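PDB 3UN6: ABC transporter substrate-binding protein from Staphylococcus aureus subsp. aureus NCTC 8325, which probably binds a ligand for an ABC-type import system, its natural substrate being unknown, and can bind zinc. Local coordinates for residues 199-204 and 268-273. Numbering follows the deposited sequence.
Sequences GEKLGK and SRDVLT
D270 OD2 is gripped from two sides of the contact: it forms a salt bridge with K201 NZ at 2.8 Å and accepts a hydrogen bond from S268 OG at 2.6 Å. The hydroxyl meets the carboxylate from above its plane, 37° out of it. The ammonium group also lies 3.0 Å from D270 OD1, so it faces both carboxylate oxygens. S268 OG, at the N-cap of helix 269-277, stands 2.7 Å from K201 NZ, completing a compact triangle of polar atoms.

The CA atoms of K201, the last residue of helix 195-201, and V271 approach to 7.8 Å, the closest such pair of the two segments. The lysine chain runs extended through the first three torsions, then bends at the last (chi4 80°), which turns NZ onto the serine and aspartate. Along the way K201 CD packs on V271 CG2 at 3.7 Å, the lysine crossing the valine at about a right angle. V271 is buried and also touches P194 just ahead of the lysine's helix.

The contact thus joins the C-terminal end of helix 195-201 to the N-terminal end of helix 269-277, away from the zinc ligands, on the outer part of the lobe built round strands 112-122, 188-192 and 206-210, consistent with a two-lobed periplasmic-binding-protein fold. With lysine, hydroxyl and helix N-terminus all close by, the carboxylate of D270 would be expected to stay ionised.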
ATOM      1  N   GLY A 199      12.197  -5.226 -10.495  1.00 30.93           N
ATOM      2  CA  GLY A 199      13.580  -4.738 -10.498  1.00 33.22           C
ATOM      3  C   GLY A 199      14.594  -5.866 -10.705  1.00 35.40           C
ATOM      4  O   GLY A 199      15.599  -5.699 -11.408  1.00 36.40           O
ATOM      5  N   GLU A 200      14.333  -7.024 -10.105  1.00 36.13           N
ATOM      6  CA  GLU A 200      15.228  -8.163 -10.264  1.00 38.62           C
ATOM      7  C   GLU A 200      15.177  -8.679 -11.684  1.00 40.35           C
ATOM      8  O   GLU A 200      16.203  -8.937 -12.270  1.00 39.80           O
ATOM      9  CB  GLU A 200      14.868  -9.301  -9.314  1.00 38.92           C
ATOM     10  CG  GLU A 200      15.085  -8.980  -7.863  1.00 41.17           C
ATOM     11  CD  GLU A 200      14.991 -10.212  -6.971  1.00 46.24           C
ATOM     12  OE1 GLU A 200      14.346 -11.205  -7.377  1.00 53.95           O
ATOM     13  OE2 GLU A 200      15.555 -10.187  -5.855  1.00 48.01           O
ATOM     14  N   LYS A 201      13.963  -8.837 -12.216  1.00 42.56           N
ATOM     15  CA  LYS A 201      13.744  -9.331 -13.585  1.00 45.60           C
ATOM     16  C   LYS A 201      14.239  -8.314 -14.605  1.00 47.57           C
ATOM     17  O   LYS A 201      15.040  -8.637 -15.464  1.00 48.59           O
ATOM     18  CB  LYS A 201      12.242  -9.581 -13.821  1.00 45.98           C
ATOM     19  CG  LYS A 201      11.846 -10.329 -15.138  1.00 49.57           C
ATOM     20  CD  LYS A 201      10.383 -10.015 -15.531  1.00 51.60           C
ATOM     21  CE  LYS A 201       9.746 -11.036 -16.495  1.00 56.21           C
ATOM     22  NZ  LYS A 201       9.265 -12.297 -15.793  1.00 54.79           N
ATOM     23  N   LEU A 202      13.735  -7.085 -14.524  1.00 49.17           N
ATOM     24  CA  LEU A 202      14.125  -6.049 -15.468  1.00 50.71           C
ATOM     25  C   LEU A 202      15.486  -5.546 -15.140  1.00 52.37           C
ATOM     26  O   LEU A 202      15.665  -4.618 -14.344  1.00 51.94           O
ATOM     27  CB  LEU A 202      13.156  -4.884 -15.495  1.00 50.23           C
ATOM     28  CG  LEU A 202      11.879  -5.108 -16.275  1.00 50.74           C
ATOM     29  CD1 LEU A 202      11.098  -3.796 -16.305  1.00 53.17           C
ATOM     30  CD2 LEU A 202      12.185  -5.586 -17.676  1.00 50.80           C
ATOM     31  N   GLY A 203      16.459  -6.180 -15.762  1.00 54.41           N
ATOM     32  CA  GLY A 203      17.812  -5.806 -15.561  1.00 55.78           C
ATOM     33  C   GLY A 203      18.341  -6.206 -14.201  1.00 55.85           C
ATOM     34  O   GLY A 203      18.200  -7.357 -13.764  1.00 56.65           O
ATOM     35  N   LYS A 204      18.875  -5.214 -13.504  1.00 54.31           N
ATOM     36  CA  LYS A 204      19.643  -5.450 -12.317  1.00 52.65           C
ATOM     37  C   LYS A 204      19.157  -4.760 -11.024  1.00 49.12           C
ATOM     38  O   LYS A 204      19.259  -3.528 -10.860  1.00 48.10           O
ATOM     39  CB  LYS A 204      21.073  -5.037 -12.686  1.00 54.24           C
ATOM     40  CG  LYS A 204      21.534  -5.745 -13.996  1.00 58.09           C
ATOM     41  CD  LYS A 204      22.749  -5.134 -14.694  1.00 59.54           C
ATOM     42  CE  LYS A 204      22.995  -5.861 -16.031  1.00 61.28           C
ATOM     43  NZ  LYS A 204      24.099  -5.271 -16.846  1.00 61.52           N
ATOM     44  N   SER A 268       4.222 -10.654 -15.401  1.00 30.07           N
ATOM     45  CA  SER A 268       4.205 -12.085 -15.672  1.00 29.97           C
ATOM     46  C   SER A 268       3.854 -12.868 -14.398  1.00 29.04           C
ATOM     47  O   SER A 268       3.895 -12.338 -13.275  1.00 26.74           O
ATOM     48  CB  SER A 268       5.558 -12.539 -16.189  1.00 31.23           C
ATOM     49  OG  SER A 268       6.576 -12.109 -15.322  1.00 33.07           O
ATOM     50  N   ARG A 269       3.559 -14.162 -14.573  1.00 29.26           N
ATOM     51  CA  ARG A 269       3.182 -15.022 -13.471  1.00 29.62           C
ATOM     52  C   ARG A 269       4.360 -15.227 -12.497  1.00 29.71           C
ATOM     53  O   ARG A 269       4.169 -15.301 -11.280  1.00 27.62           O
ATOM     54  CB  ARG A 269       2.665 -16.361 -14.009  1.00 32.10           C
ATOM     55  CG  ARG A 269       2.049 -17.222 -12.942  1.00 32.96           C
ATOM     56  CD  ARG A 269       1.516 -18.561 -13.461  1.00 35.95           C
ATOM     57  NE  ARG A 269       0.860 -19.227 -12.338  1.00 37.34           N
ATOM     58  CZ  ARG A 269      -0.388 -19.001 -11.946  1.00 38.61           C
ATOM     59  NH1 ARG A 269      -1.179 -18.153 -12.611  1.00 39.81           N
ATOM     60  NH2 ARG A 269      -0.857 -19.629 -10.881  1.00 40.26           N
ATOM     61  N   ASP A 270       5.578 -15.307 -13.017  1.00 29.62           N
ATOM     62  CA  ASP A 270       6.715 -15.494 -12.111  1.00 30.72           C
ATOM     63  C   ASP A 270       6.913 -14.289 -11.197  1.00 27.10           C
ATOM     64  O   ASP A 270       7.171 -14.471 -10.027  1.00 28.21           O
ATOM     65  CB  ASP A 270       7.997 -15.846 -12.850  1.00 32.35           C
ATOM     66  CG  ASP A 270       8.409 -14.798 -13.851  1.00 39.14           C
ATOM     67  OD1 ASP A 270       9.210 -15.138 -14.753  1.00 51.57           O
ATOM     68  OD2 ASP A 270       7.937 -13.643 -13.754  1.00 46.35           O
ATOM     69  N   VAL A 271       6.816 -13.076 -11.742  1.00 24.59           N
ATOM     70  CA  VAL A 271       6.911 -11.859 -10.935  1.00 24.58           C
ATOM     71  C   VAL A 271       5.781 -11.778  -9.904  1.00 23.91           C
ATOM     72  O   VAL A 271       6.018 -11.358  -8.784  1.00 24.56           O
ATOM     73  CB  VAL A 271       6.914 -10.586 -11.819  1.00 24.58           C
ATOM     74  CG1 VAL A 271       6.557  -9.301 -11.009  1.00 20.87           C
ATOM     75  CG2 VAL A 271       8.265 -10.460 -12.519  1.00 22.01           C
ATOM     76  N   LEU A 272       4.572 -12.211 -10.274  1.00 23.20           N
ATOM     77  CA  LEU A 272       3.417 -12.099  -9.378  1.00 24.15           C
ATOM     78  C   LEU A 272       3.356 -13.229  -8.326  1.00 23.48           C
ATOM     79  O   LEU A 272       2.794 -13.030  -7.241  1.00 24.09           O
ATOM     80  CB  LEU A 272       2.113 -11.978 -10.179  1.00 22.58           C
ATOM     81  CG  LEU A 272       2.011 -10.666 -10.980  1.00 24.24           C
ATOM     82  CD1 LEU A 272       0.886 -10.767 -11.984  1.00 24.38           C
ATOM     83  CD2 LEU A 272       1.831  -9.436 -10.048  1.00 18.18           C
ATOM     84  N   THR A 273       3.950 -14.383  -8.641  1.00 23.68           N
ATOM     85  CA  THR A 273       4.056 -15.481  -7.671  1.00 24.72           C
ATOM     86  C   THR A 273       5.000 -15.030  -6.557  1.00 24.39           C
ATOM     87  O   THR A 273       4.691 -15.166  -5.376  1.00 24.86           O
ATOM     88  CB  THR A 273       4.554 -16.759  -8.330  1.00 25.73           C
ATOM     89  OG1 THR A 273       3.602 -17.142  -9.326  1.00 28.66           O
ATOM     90  CG2 THR A 273       4.676 -17.888  -7.302  1.00 24.08           C
TER